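Local coordinates for multifunctional non-homologous end joining DNA repair protein LigD (Mycobacterium tuberculosis, PDB 2IRX) that probably repairs DNA double-strand breaks with Ku by non-homologous end joining, this chain being its primase-polymerase domain, with GTP and manganese bound, at residues R54-N59 / Q108-V113; V115-F120 / S232-S237; L137-D142 / L182-D187; G167-P172 / L287-A292. All coordinates share one frame; numbering follows the deposited sequence.

Contact 1 of 4, residues R54-N59 / Q108-V113; sequences RKRWPN and QAALEV. With GTP (guanosine-5'-triphosphate), chain C.
Lys55 and Glu112 form an antiparallel hydrogen-bonded pair where strands 53-56 and 112-115 meet, and Arg54 with Val113 is the adjoining non-hydrogen-bonded pair. Lys55 N donates to Glu112 O at 2.9 Å, while the return bond to Lys55 O is weak. Leu111 and Glu112 both face Lys55, which makes a classic beta bulge. Past the bulge, Trp57 N bonds to Ala109 O at 3.0 Å. Ala109 is the first residue to leave the preceding helix, with the positive phi of a Schellman motif.

The Lys55 chain leaves on the side opposite its backbone N (chi1 -159°) and runs straight out beside Glu112. This brings Lys55 NZ to 2.9 Å from N7 of GTP, to which it donates a hydrogen bond. One water accepts from Lys55 NZ and donates to Glu112 OE1 and to O1A of GTP. The Glu112 carboxylate is held further by His114 and Arg247. Trp57 lies across Leu111 at about a right angle, with CE3 3.7 Å from Leu111 CD1. Its CZ3 touches Glu112 CG.

At the other end, Arg56 NE donates to Gln108 O at 2.8 Å, in the carbonyl plane and on a lone pair. Gln108 NE2 sits over the centre of one guanidinium face, 3.2 Å from Arg56 CZ, with the two planes 34° apart. Glu68 forms salt bridges with Arg56 NH1 and Arg54 NH2. A second water accepts from both Arg54 NE and Gln108 NE2.

Lys55 thus meets the N7 edge of the guanine, with a weak bond to O6, consistent with its expected role in substrate binding, and a water ties it to Glu112 and the alpha-phosphate.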
# COMPACT_ATOMS: atom_id res chain seq x y z
N ARG A 54 6.95 7.15 5.36
CA ARG A 54 5.90 8.16 5.55
C ARG A 54 5.97 9.18 4.41
O ARG A 54 6.97 9.93 4.26
CB ARG A 54 6.09 8.89 6.90
CG ARG A 54 5.83 8.07 8.19
CD ARG A 54 7.05 7.22 8.64
NE ARG A 54 8.21 8.06 8.93
CZ ARG A 54 9.47 7.75 8.65
NH1 ARG A 54 9.75 6.60 8.05
NH2 ARG A 54 10.46 8.60 8.96
N LYS A 55 4.92 9.23 3.60
CA LYS A 55 4.77 10.36 2.69
C LYS A 55 3.95 11.46 3.39
O LYS A 55 2.74 11.32 3.66
CB LYS A 55 4.17 9.94 1.35
CG LYS A 55 4.45 10.94 0.21
CD LYS A 55 4.09 10.34 -1.16
CE LYS A 55 4.29 11.40 -2.27
NZ LYS A 55 4.05 10.81 -3.66
N ARG A 56 4.64 12.58 3.64
CA ARG A 56 4.10 13.66 4.46
C ARG A 56 3.74 14.90 3.67
O ARG A 56 4.45 15.31 2.75
CB ARG A 56 5.07 14.02 5.60
CG ARG A 56 5.44 12.79 6.51
CD ARG A 56 6.55 13.19 7.50
NE ARG A 56 6.12 14.27 8.39
CZ ARG A 56 6.94 15.01 9.14
NH1 ARG A 56 8.27 14.81 9.13
NH2 ARG A 56 6.42 15.96 9.93
N TRP A 57 2.61 15.50 4.04
CA TRP A 57 2.15 16.79 3.52
C TRP A 57 1.89 17.72 4.72
O TRP A 57 0.73 17.93 5.11
CB TRP A 57 0.84 16.58 2.75
CG TRP A 57 0.94 16.04 1.33
CD1 TRP A 57 0.90 16.79 0.16
CD2 TRP A 57 1.00 14.66 0.92
NE1 TRP A 57 0.95 15.95 -0.94
CE2 TRP A 57 1.01 14.64 -0.50
CE3 TRP A 57 1.06 13.44 1.61
CZ2 TRP A 57 1.09 13.45 -1.25
CZ3 TRP A 57 1.14 12.24 0.86
CH2 TRP A 57 1.15 12.26 -0.54
N PRO A 58 2.96 18.27 5.33
CA PRO A 58 2.80 19.07 6.56
C PRO A 58 1.83 20.27 6.42
O PRO A 58 1.22 20.70 7.40
CB PRO A 58 4.21 19.59 6.85
CG PRO A 58 5.16 18.67 6.07
CD PRO A 58 4.37 18.20 4.87
N ASN A 59 1.73 20.82 5.21
CA ASN A 59 0.82 21.91 4.93
C ASN A 59 -0.34 21.52 3.98
O ASN A 59 -0.93 22.37 3.31
CB ASN A 59 1.61 23.12 4.38
CG ASN A 59 1.28 24.41 5.12
OD1 ASN A 59 0.52 24.40 6.10
ND2 ASN A 59 1.83 25.51 4.67
N GLN A 108 2.23 13.56 12.43
CA GLN A 108 3.25 13.84 11.44
C GLN A 108 2.69 14.32 10.09
O GLN A 108 3.45 14.64 9.16
CB GLN A 108 4.06 12.55 11.22
CG GLN A 108 4.96 12.16 12.42
CD GLN A 108 6.21 13.02 12.52
OE1 GLN A 108 6.38 13.79 13.47
NE2 GLN A 108 7.10 12.87 11.56
N ALA A 109 1.36 14.30 9.95
CA ALA A 109 0.73 14.54 8.64
C ALA A 109 1.26 13.58 7.56
O ALA A 109 1.44 13.97 6.39
CB ALA A 109 0.91 16.00 8.19
N ALA A 110 1.53 12.35 7.99
CA ALA A 110 1.97 11.28 7.12
C ALA A 110 0.72 10.69 6.52
O ALA A 110 0.23 9.63 6.98
CB ALA A 110 2.74 10.21 7.91
N LEU A 111 0.15 11.40 5.53
CA LEU A 111 -1.11 10.96 4.93
C LEU A 111 -0.99 9.55 4.38
O LEU A 111 -1.94 8.77 4.48
CB LEU A 111 -1.51 11.91 3.79
CG LEU A 111 -1.78 13.37 4.22
CD1 LEU A 111 -2.25 14.22 3.01
CD2 LEU A 111 -2.82 13.47 5.37
N GLU A 112 0.17 9.24 3.77
CA GLU A 112 0.38 7.91 3.19
C GLU A 112 1.46 7.15 3.94
O GLU A 112 2.54 7.70 4.28
CB GLU A 112 0.76 8.01 1.69
CG GLU A 112 -0.24 8.85 0.86
CD GLU A 112 -0.01 8.77 -0.63
OE1 GLU A 112 1.07 8.27 -1.04
OE2 GLU A 112 -0.92 9.18 -1.40
N VAL A 113 1.17 5.88 4.17
CA VAL A 113 2.11 4.95 4.77
C VAL A 113 2.44 3.91 3.69
O VAL A 113 1.52 3.26 3.14
CB VAL A 113 1.52 4.26 6.03
CG1 VAL A 113 2.49 3.19 6.57
CG2 VAL A 113 1.12 5.31 7.12
PG GTP C . -1.92 5.25 -8.76
O1G GTP C . -3.16 4.44 -8.67
O2G GTP C . -0.94 4.65 -9.75
O3G GTP C . -2.21 6.70 -9.05
O3B GTP C . -1.33 5.23 -7.25
PB GTP C . -0.11 4.38 -6.65
O1B GTP C . 0.00 3.02 -7.28
O2B GTP C . -0.29 4.24 -5.19
O3A GTP C . 1.15 5.22 -7.14
PA GTP C . 2.20 6.17 -6.38
O1A GTP C . 1.60 6.76 -5.13
O2A GTP C . 2.60 7.19 -7.42
O5' GTP C . 3.41 5.20 -6.03
C5' GTP C . 4.10 4.43 -7.02
C4' GTP C . 5.41 3.90 -6.42
O4' GTP C . 6.27 4.93 -5.93
C3' GTP C . 5.17 2.98 -5.24
O3' GTP C . 6.23 2.07 -5.28
C2' GTP C . 5.32 3.90 -4.02
O2' GTP C . 5.67 3.31 -2.77
C1' GTP C . 6.39 4.87 -4.50
N9 GTP C . 6.26 6.29 -4.14
C8 GTP C . 5.12 7.05 -3.99
N7 GTP C . 5.52 8.32 -3.74
C5 GTP C . 6.88 8.37 -3.78
C6 GTP C . 7.80 9.42 -3.61
O6 GTP C . 7.41 10.56 -3.38
N1 GTP C . 9.16 9.14 -3.73
C2 GTP C . 9.61 7.86 -4.00
N2 GTP C . 10.93 7.63 -4.09
N3 GTP C . 8.69 6.82 -4.15
C4 GTP C . 7.35 7.09 -4.04
O HOH W 1 7.60 10.67 9.72
O HOH W 2 1.66 8.99 -3.62

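Contact 2 of 4, residues V115-F120 / S232-S237; sequences VPQWRF and SQNSGS. With GTP (guanosine-5'-triphosphate), chain C.
Trp118 and Gly236 make a sparse, mostly polar contact between the start of strand 118-122 and the loop that follows strand 227-230. Both belong to the primase-polymerase fold of the archaeo-eukaryotic primase clan, beside the nucleotide site. The loop begins with a short 3-10 turn, residues 232-234, and lies in a region expected to bind target DNA.

Little apolar surface meets here. The CG of Gln117 passes 4.0 Å from Gln233 O. A water accepts from Gln117 N at 2.9 Å and lies equally near Ser235 O, to which it can donate. The backbones are therefore bridged rather than paired.

Gln233 turns to the active site. Its CD comes 3.4 Å from O3' of GTP. Its NE2 bonds to Asp140 and Asp230, and its OE1 to Thr240, which fixes the rotation of the amide beside the ribose. Asn234 ND2 is bound by the carbonyls of Trp231 and Val138.

Neighbours along the chain flank the indole of Trp118. Pro116 CG lies 3.6 Å above one face of it, near the rim, and Trp118 CZ3 sits over the centre of the Phe120 ring. With chi1 at 52°, its CG stands between the backbone N and the carbonyl carbon. Its NE1 then meets Gly236 O in the ring plane, on a carbonyl lone pair, at 2.9 Å and a nearly straight 169°.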
# COMPACT_ATOMS: atom_id res chain seq x y z
N VAL A 115 4.93 0.58 2.50
CA VAL A 115 5.70 -0.56 3.06
C VAL A 115 6.15 -1.54 1.96
O VAL A 115 5.50 -1.62 0.87
CB VAL A 115 4.89 -1.35 4.16
CG1 VAL A 115 4.60 -0.47 5.40
CG2 VAL A 115 3.57 -1.92 3.58
N PRO A 116 7.23 -2.31 2.23
CA PRO A 116 7.63 -3.36 1.30
C PRO A 116 6.80 -4.63 1.54
O PRO A 116 6.00 -4.68 2.51
CB PRO A 116 9.11 -3.60 1.65
CG PRO A 116 9.19 -3.37 3.11
CD PRO A 116 8.15 -2.23 3.40
N GLN A 117 7.00 -5.64 0.71
CA GLN A 117 6.21 -6.85 0.82
C GLN A 117 6.85 -7.94 1.70
O GLN A 117 6.29 -9.04 1.83
CB GLN A 117 5.89 -7.40 -0.58
CG GLN A 117 5.25 -6.33 -1.52
CD GLN A 117 4.17 -5.54 -0.83
OE1 GLN A 117 4.26 -4.30 -0.72
NE2 GLN A 117 3.14 -6.24 -0.36
N TRP A 118 8.01 -7.61 2.29
CA TRP A 118 8.67 -8.48 3.26
C TRP A 118 8.53 -7.92 4.67
O TRP A 118 8.32 -6.70 4.83
CB TRP A 118 10.17 -8.63 2.95
CG TRP A 118 10.95 -7.32 2.77
CD1 TRP A 118 11.24 -6.71 1.58
CD2 TRP A 118 11.56 -6.50 3.80
NE1 TRP A 118 11.95 -5.55 1.79
CE2 TRP A 118 12.19 -5.41 3.14
CE3 TRP A 118 11.62 -6.57 5.20
CZ2 TRP A 118 12.87 -4.39 3.84
CZ3 TRP A 118 12.31 -5.56 5.90
CH2 TRP A 118 12.93 -4.50 5.22
N ARG A 119 8.66 -8.80 5.66
CA ARG A 119 8.74 -8.40 7.07
C ARG A 119 10.14 -8.62 7.65
O ARG A 119 10.86 -9.54 7.23
CB ARG A 119 7.71 -9.16 7.91
CG ARG A 119 6.26 -8.93 7.49
CD ARG A 119 5.32 -9.91 8.22
NE ARG A 119 5.35 -9.64 9.65
CZ ARG A 119 4.29 -9.64 10.45
NH1 ARG A 119 3.08 -9.92 9.97
NH2 ARG A 119 4.46 -9.35 11.75
N PHE A 120 10.52 -7.79 8.62
CA PHE A 120 11.68 -8.09 9.48
C PHE A 120 11.53 -9.43 10.20
O PHE A 120 10.44 -9.80 10.65
CB PHE A 120 11.92 -6.97 10.52
CG PHE A 120 12.42 -5.68 9.94
CD1 PHE A 120 13.73 -5.57 9.45
CD2 PHE A 120 11.58 -4.56 9.87
CE1 PHE A 120 14.22 -4.38 8.90
CE2 PHE A 120 12.05 -3.33 9.32
CZ PHE A 120 13.37 -3.25 8.82
N SER A 232 7.39 -4.80 -10.39
CA SER A 232 8.70 -4.50 -9.83
C SER A 232 8.70 -4.12 -8.36
O SER A 232 9.76 -4.09 -7.74
CB SER A 232 9.43 -3.43 -10.66
OG SER A 232 8.82 -2.15 -10.48
N GLN A 233 7.52 -3.83 -7.79
CA GLN A 233 7.44 -3.41 -6.38
C GLN A 233 7.57 -4.61 -5.46
O GLN A 233 7.58 -4.47 -4.25
CB GLN A 233 6.19 -2.59 -6.10
CG GLN A 233 6.26 -1.18 -6.66
CD GLN A 233 4.90 -0.55 -6.91
OE1 GLN A 233 4.03 -0.58 -6.04
NE2 GLN A 233 4.73 0.06 -8.08
N ASN A 234 7.71 -5.79 -6.06
CA ASN A 234 8.16 -6.96 -5.29
C ASN A 234 9.64 -6.96 -4.95
O ASN A 234 10.10 -7.79 -4.16
CB ASN A 234 7.79 -8.25 -6.01
CG ASN A 234 6.31 -8.40 -6.13
OD1 ASN A 234 5.60 -8.71 -5.14
ND2 ASN A 234 5.81 -8.13 -7.33
N SER A 235 10.38 -6.05 -5.57
CA SER A 235 11.79 -5.88 -5.23
C SER A 235 11.92 -5.49 -3.74
O SER A 235 11.13 -4.71 -3.24
CB SER A 235 12.44 -4.83 -6.12
OG SER A 235 13.67 -4.42 -5.55
N GLY A 236 12.95 -6.03 -3.07
CA GLY A 236 13.17 -5.77 -1.66
C GLY A 236 13.39 -4.29 -1.34
O GLY A 236 13.15 -3.86 -0.22
N SER A 237 13.87 -3.53 -2.32
CA SER A 237 14.16 -2.11 -2.14
C SER A 237 12.99 -1.20 -2.52
O SER A 237 13.10 0.03 -2.42
CB SER A 237 15.42 -1.73 -2.94
OG SER A 237 15.19 -1.96 -4.31
PG GTP C . -1.92 5.25 -8.76
O1G GTP C . -3.16 4.44 -8.67
O2G GTP C . -0.94 4.65 -9.75
O3G GTP C . -2.21 6.70 -9.05
O3B GTP C . -1.33 5.23 -7.25
PB GTP C . -0.11 4.38 -6.65
O1B GTP C . 0.00 3.02 -7.28
O2B GTP C . -0.29 4.24 -5.19
O3A GTP C . 1.15 5.22 -7.14
PA GTP C . 2.20 6.17 -6.38
O1A GTP C . 1.60 6.76 -5.13
O2A GTP C . 2.60 7.19 -7.42
O5' GTP C . 3.41 5.20 -6.03
C5' GTP C . 4.10 4.43 -7.02
C4' GTP C . 5.41 3.90 -6.42
O4' GTP C . 6.27 4.93 -5.93
C3' GTP C . 5.17 2.98 -5.24
O3' GTP C . 6.23 2.07 -5.28
C2' GTP C . 5.32 3.90 -4.02
O2' GTP C . 5.67 3.31 -2.77
C1' GTP C . 6.39 4.87 -4.50
N9 GTP C . 6.26 6.29 -4.14
C8 GTP C . 5.12 7.05 -3.99
N7 GTP C . 5.52 8.32 -3.74
C5 GTP C . 6.88 8.37 -3.78
C6 GTP C . 7.80 9.42 -3.61
O6 GTP C . 7.41 10.56 -3.38
N1 GTP C . 9.16 9.14 -3.73
C2 GTP C . 9.61 7.86 -4.00
N2 GTP C . 10.93 7.63 -4.09
N3 GTP C . 8.69 6.82 -4.15
C4 GTP C . 7.35 7.09 -4.04
O HOH W 3 9.02 -5.21 -1.34

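Contact 3 of 4, residues L137-D142 / L182-D187; sequences LVFDLD and LYTPLD. With MN (manganese (II) ion), chain B; GTP (guanosine-5'-triphosphate), chain C.
Tyr183 lies alongside Val138, its partner in a non-hydrogen-bonded antiparallel pair, and the two side chains point the same way. Its CB starts 4.1 Å from Leu137 O. CD1 passes the same carbonyl and also meets Val138 CG2. CE1 makes the closest touch of this side chain, 3.6 Å from Val138 CG2. CZ follows over the same methyl, and OH ends 4.1 Å from Val138 CG2. The methyl lies over one ring face, offset toward the rim, in a CH-pi contact. It gets there because CG2 is the branch of Val138 set opposite the backbone N.

On either side of this pair lie hydrogen-bonded ones, Leu137 with Thr184 and Phe139 with Leu182. Each has two backbone bonds. The strands, 129-143 and 180-186, are neighbours in the mixed sheet of the primase-polymerase domain. On the face that carries Leu137, Phe139 and Leu182, Leu137 CG rests 4.0 Å from Leu186 CD2, the side chains crossing at about a right angle. Leu141 CD1 meets Leu182 CD1 at 3.9 Å. Helices 149-164 and 192-209 pack against this face.

Further along, strand 129-143 brings Asp140 and Asp142 to the manganese as a DxD motif. Asp140 OD1 and Asp142 OD1 each bind the ion at 2.2 Å. O1B and O2G of GTP and two waters complete an octahedron. One of these waters lies within hydrogen-bonding distance of both Asp140 OD2 and Asp142 OD2. The other is the more distant ligand, its oxygen 2.5 Å from the manganese, and it donates to Leu141 O and O1G of GTP.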
# COMPACT_ATOMS: atom_id res chain seq x y z
N LEU A 137 2.84 -11.27 -2.61
CA LEU A 137 3.14 -10.58 -3.88
C LEU A 137 2.23 -9.35 -4.00
O LEU A 137 1.09 -9.34 -3.52
CB LEU A 137 2.85 -11.47 -5.11
CG LEU A 137 3.43 -12.87 -5.22
CD1 LEU A 137 2.73 -13.63 -6.35
CD2 LEU A 137 4.92 -12.79 -5.45
N VAL A 138 2.75 -8.32 -4.65
CA VAL A 138 1.92 -7.18 -5.04
C VAL A 138 2.05 -6.87 -6.55
O VAL A 138 3.14 -6.97 -7.12
CB VAL A 138 2.24 -5.88 -4.19
CG1 VAL A 138 3.62 -5.29 -4.51
CG2 VAL A 138 1.13 -4.78 -4.39
N PHE A 139 0.93 -6.47 -7.14
CA PHE A 139 0.88 -5.98 -8.51
C PHE A 139 0.25 -4.60 -8.47
O PHE A 139 -0.80 -4.39 -7.85
CB PHE A 139 0.07 -6.91 -9.40
CG PHE A 139 0.67 -8.29 -9.55
CD1 PHE A 139 1.51 -8.58 -10.64
CD2 PHE A 139 0.38 -9.28 -8.63
CE1 PHE A 139 2.10 -9.87 -10.78
CE2 PHE A 139 0.93 -10.58 -8.76
CZ PHE A 139 1.79 -10.87 -9.84
N ASP A 140 0.91 -3.67 -9.13
CA ASP A 140 0.49 -2.29 -9.21
C ASP A 140 -0.02 -2.07 -10.65
O ASP A 140 0.75 -2.07 -11.61
CB ASP A 140 1.69 -1.39 -8.83
CG ASP A 140 1.38 0.10 -8.92
OD1 ASP A 140 0.21 0.48 -9.11
OD2 ASP A 140 2.33 0.93 -8.79
N LEU A 141 -1.33 -1.93 -10.79
CA LEU A 141 -1.93 -1.78 -12.13
C LEU A 141 -2.24 -0.30 -12.40
O LEU A 141 -3.10 0.29 -11.72
CB LEU A 141 -3.24 -2.59 -12.24
CG LEU A 141 -3.17 -4.10 -12.57
CD1 LEU A 141 -2.29 -4.88 -11.60
CD2 LEU A 141 -4.57 -4.72 -12.64
N ASP A 142 -1.58 0.24 -13.42
CA ASP A 142 -1.72 1.64 -13.84
C ASP A 142 -2.41 1.76 -15.20
O ASP A 142 -1.93 1.19 -16.17
CB ASP A 142 -0.34 2.28 -13.98
CG ASP A 142 0.35 2.44 -12.64
OD1 ASP A 142 -0.34 2.31 -11.63
OD2 ASP A 142 1.58 2.66 -12.61
N LEU A 182 -3.15 -5.37 -6.36
CA LEU A 182 -3.52 -6.74 -6.07
C LEU A 182 -2.52 -7.39 -5.14
O LEU A 182 -1.30 -7.25 -5.33
CB LEU A 182 -3.62 -7.56 -7.38
CG LEU A 182 -4.39 -6.93 -8.54
CD1 LEU A 182 -4.18 -7.78 -9.83
CD2 LEU A 182 -5.87 -6.72 -8.19
N TYR A 183 -3.03 -8.12 -4.14
CA TYR A 183 -2.17 -8.79 -3.17
C TYR A 183 -2.44 -10.28 -3.14
O TYR A 183 -3.61 -10.68 -3.15
CB TYR A 183 -2.41 -8.22 -1.76
CG TYR A 183 -1.87 -6.81 -1.57
CD1 TYR A 183 -0.53 -6.59 -1.19
CD2 TYR A 183 -2.70 -5.68 -1.78
CE1 TYR A 183 -0.03 -5.29 -1.01
CE2 TYR A 183 -2.23 -4.38 -1.59
CZ TYR A 183 -0.90 -4.18 -1.20
OH TYR A 183 -0.42 -2.92 -1.05
N THR A 184 -1.38 -11.08 -3.09
CA THR A 184 -1.57 -12.52 -2.93
C THR A 184 -0.63 -13.02 -1.83
O THR A 184 0.58 -12.81 -1.92
CB THR A 184 -1.52 -13.34 -4.29
OG1 THR A 184 -0.62 -14.46 -4.23
CG2 THR A 184 -1.29 -12.48 -5.49
N PRO A 185 -1.20 -13.62 -0.77
CA PRO A 185 -0.41 -14.15 0.34
C PRO A 185 0.41 -15.35 -0.11
O PRO A 185 -0.08 -16.17 -0.89
CB PRO A 185 -1.46 -14.57 1.38
CG PRO A 185 -2.72 -14.79 0.61
CD PRO A 185 -2.66 -13.84 -0.57
N LEU A 186 1.66 -15.41 0.34
CA LEU A 186 2.54 -16.53 0.05
C LEU A 186 2.59 -17.43 1.28
O LEU A 186 2.99 -17.00 2.37
CB LEU A 186 3.95 -16.05 -0.33
CG LEU A 186 4.07 -15.19 -1.59
CD1 LEU A 186 5.43 -14.50 -1.65
CD2 LEU A 186 3.81 -16.03 -2.84
N ASP A 187 2.16 -18.67 1.09
CA ASP A 187 2.06 -19.66 2.17
C ASP A 187 3.44 -20.09 2.65
O ASP A 187 3.67 -20.21 3.86
CB ASP A 187 1.26 -20.88 1.69
CG ASP A 187 -0.22 -20.57 1.48
OD1 ASP A 187 -0.79 -19.74 2.24
OD2 ASP A 187 -0.81 -21.18 0.55
MN MN B . -0.13 2.62 -9.50
PG GTP C . -1.92 5.25 -8.76
O1G GTP C . -3.16 4.44 -8.67
O2G GTP C . -0.94 4.65 -9.75
O3G GTP C . -2.21 6.70 -9.05
O3B GTP C . -1.33 5.23 -7.25
PB GTP C . -0.11 4.38 -6.65
O1B GTP C . 0.00 3.02 -7.28
O2B GTP C . -0.29 4.24 -5.19
O3A GTP C . 1.15 5.22 -7.14
PA GTP C . 2.20 6.17 -6.38
O1A GTP C . 1.60 6.76 -5.13
O2A GTP C . 2.60 7.19 -7.42
O5' GTP C . 3.41 5.20 -6.03
C5' GTP C . 4.10 4.43 -7.02
C4' GTP C . 5.41 3.90 -6.42
O4' GTP C . 6.27 4.93 -5.93
C3' GTP C . 5.17 2.98 -5.24
O3' GTP C . 6.23 2.07 -5.28
C2' GTP C . 5.32 3.90 -4.02
O2' GTP C . 5.67 3.31 -2.77
C1' GTP C . 6.39 4.87 -4.50
N9 GTP C . 6.26 6.29 -4.14
C8 GTP C . 5.12 7.05 -3.99
N7 GTP C . 5.52 8.32 -3.74
C5 GTP C . 6.88 8.37 -3.78
C6 GTP C . 7.80 9.42 -3.61
O6 GTP C . 7.41 10.56 -3.38
N1 GTP C . 9.16 9.14 -3.73
C2 GTP C . 9.61 7.86 -4.00
N2 GTP C . 10.93 7.63 -4.09
N3 GTP C . 8.69 6.82 -4.15
C4 GTP C . 7.35 7.09 -4.04
O HOH W 4 1.87 3.33 -9.95
O HOH W 5 -2.46 1.74 -9.25

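Contact 4 of 4, residues G167-P172 / L287-A292; sequences GLVTFP and LERLDA
Phe171 packs against Leu287 and Leu290 on its buried, apolar side and meets Arg289 on its exposed side. The tight apolar part is at the base of the Phe171 side chain. There Leu287 CD2 comes 3.4 Å from Phe171 CB and also touches CG. The two side chains slide past each other in opposite directions. Leu290 adds a lighter touch, with its CG 4.4 Å from Phe171 CD2. A backbone bond from Leu290 N to Leu287 O closes the turn between the two leucines.

The outer side is different. Arg289 is exposed, and its chain bends at chi3 (-63°) to bring the guanidinium to the far end of the ring. Phe171 CZ lies over one guanidinium face, toward its rim, and Arg289 NH2 is 3.4 Å from Phe171 CE1. The planes are 68° apart, so the groups do not stack flat. Val169, also exposed, only grazes Arg289 NH1 with its CG2.

No hydrogen bond crosses the contact. Leu287 O accepts a hydrogen bond from His46 NE2, and Asp291 forms salt bridges to Arg50 and Arg136. Here the last modelled residues, after helix 273-283, fold back on strand 171-174 of the central mixed sheet of the primase-polymerase domain.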
# COMPACT_ATOMS: atom_id res chain seq x y z
N GLY A 167 -2.64 -22.12 -7.55
CA GLY A 167 -3.27 -22.28 -6.24
C GLY A 167 -3.12 -21.06 -5.33
O GLY A 167 -3.34 -21.17 -4.12
N LEU A 168 -2.76 -19.91 -5.90
CA LEU A 168 -2.65 -18.65 -5.14
C LEU A 168 -3.94 -17.82 -5.20
O LEU A 168 -4.61 -17.77 -6.24
CB LEU A 168 -1.44 -17.82 -5.58
CG LEU A 168 -0.04 -18.45 -5.41
CD1 LEU A 168 1.03 -17.56 -6.01
CD2 LEU A 168 0.28 -18.78 -3.95
N VAL A 169 -4.29 -17.22 -4.07
CA VAL A 169 -5.47 -16.36 -3.94
C VAL A 169 -5.04 -14.90 -4.10
O VAL A 169 -3.96 -14.52 -3.66
CB VAL A 169 -6.20 -16.57 -2.56
CG1 VAL A 169 -5.29 -16.26 -1.38
CG2 VAL A 169 -7.45 -15.70 -2.46
N THR A 170 -5.91 -14.09 -4.70
CA THR A 170 -5.61 -12.68 -4.97
C THR A 170 -6.74 -11.79 -4.44
O THR A 170 -7.94 -12.09 -4.64
CB THR A 170 -5.40 -12.47 -6.49
OG1 THR A 170 -4.46 -13.44 -6.97
CG2 THR A 170 -4.88 -11.07 -6.79
N PHE A 171 -6.35 -10.72 -3.75
CA PHE A 171 -7.26 -9.73 -3.15
C PHE A 171 -7.10 -8.41 -3.89
O PHE A 171 -5.96 -7.95 -4.05
CB PHE A 171 -6.88 -9.51 -1.68
CG PHE A 171 -7.07 -10.72 -0.82
CD1 PHE A 171 -8.29 -10.95 -0.19
CD2 PHE A 171 -6.04 -11.64 -0.67
CE1 PHE A 171 -8.48 -12.09 0.61
CE2 PHE A 171 -6.21 -12.78 0.13
CZ PHE A 171 -7.43 -13.01 0.76
N PRO A 172 -8.21 -7.81 -4.36
CA PRO A 172 -8.13 -6.51 -5.04
C PRO A 172 -8.30 -5.32 -4.09
O PRO A 172 -9.10 -5.37 -3.13
CB PRO A 172 -9.31 -6.54 -6.01
CG PRO A 172 -10.37 -7.38 -5.28
CD PRO A 172 -9.61 -8.32 -4.33
N LEU A 287 -9.31 -8.08 3.81
CA LEU A 287 -7.94 -8.64 3.73
C LEU A 287 -7.50 -9.49 4.93
O LEU A 287 -6.30 -9.75 5.10
CB LEU A 287 -6.91 -7.52 3.53
CG LEU A 287 -6.98 -6.63 2.29
CD1 LEU A 287 -5.81 -5.63 2.25
CD2 LEU A 287 -6.96 -7.52 1.05
N GLU A 288 -8.45 -9.93 5.75
CA GLU A 288 -8.15 -10.70 6.97
C GLU A 288 -7.21 -11.91 6.73
O GLU A 288 -6.40 -12.26 7.59
CB GLU A 288 -9.46 -11.19 7.57
CG GLU A 288 -9.46 -11.43 9.06
CD GLU A 288 -10.70 -12.18 9.51
OE1 GLU A 288 -11.23 -13.00 8.72
OE2 GLU A 288 -11.13 -11.98 10.66
N ARG A 289 -7.32 -12.54 5.56
CA ARG A 289 -6.51 -13.72 5.24
C ARG A 289 -5.14 -13.41 4.62
O ARG A 289 -4.35 -14.32 4.38
CB ARG A 289 -7.30 -14.69 4.35
CG ARG A 289 -8.42 -15.42 5.06
CD ARG A 289 -9.33 -16.17 4.06
NE ARG A 289 -10.00 -15.22 3.15
CZ ARG A 289 -10.19 -15.39 1.84
NH1 ARG A 289 -9.74 -16.48 1.22
NH2 ARG A 289 -10.82 -14.44 1.15
N LEU A 290 -4.85 -12.12 4.39
CA LEU A 290 -3.62 -11.72 3.70
C LEU A 290 -2.38 -11.86 4.59
O LEU A 290 -1.34 -12.32 4.12
CB LEU A 290 -3.71 -10.28 3.20
CG LEU A 290 -3.05 -9.80 1.91
CD1 LEU A 290 -2.66 -8.33 2.04
CD2 LEU A 290 -1.89 -10.61 1.41
N ASP A 291 -2.51 -11.48 5.85
CA ASP A 291 -1.36 -11.51 6.77
C ASP A 291 -1.63 -12.35 8.03
O ASP A 291 -0.98 -12.17 9.06
CB ASP A 291 -0.96 -10.08 7.16
CG ASP A 291 -0.33 -9.31 6.01
OD1 ASP A 291 0.82 -9.62 5.63
OD2 ASP A 291 -0.97 -8.40 5.49
N ALA A 292 -2.58 -13.27 7.92
CA ALA A 292 -2.97 -14.15 9.04
C ALA A 292 -1.86 -15.15 9.41
O ALA A 292 -1.20 -15.73 8.54
CB ALA A 292 -4.26 -14.89 8.69

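From the N terminus, contact 1 closes first, joining strand 53-56 to 112-115 in the four-stranded antiparallel sheet. Contact 2 opens just after it, so the two are in series. Its long loop, from 115-120 to 232-237, encloses contact 3, which pairs strands 129-143 and 180-186 of the mixed sheet. Contact 4 begins between the two strands of contact 3 and ends near the C terminus, so it crosses both contact 3 and contact 2. Contacts 3 and 4 also touch, through Phe171 N and Tyr183 O at 2.8 Å. Contacts 1 and 3 lie on opposite sides of the chain's centre, about 24 Å apart between centres. Contacts 1, 2 and 3 all reach the GTP.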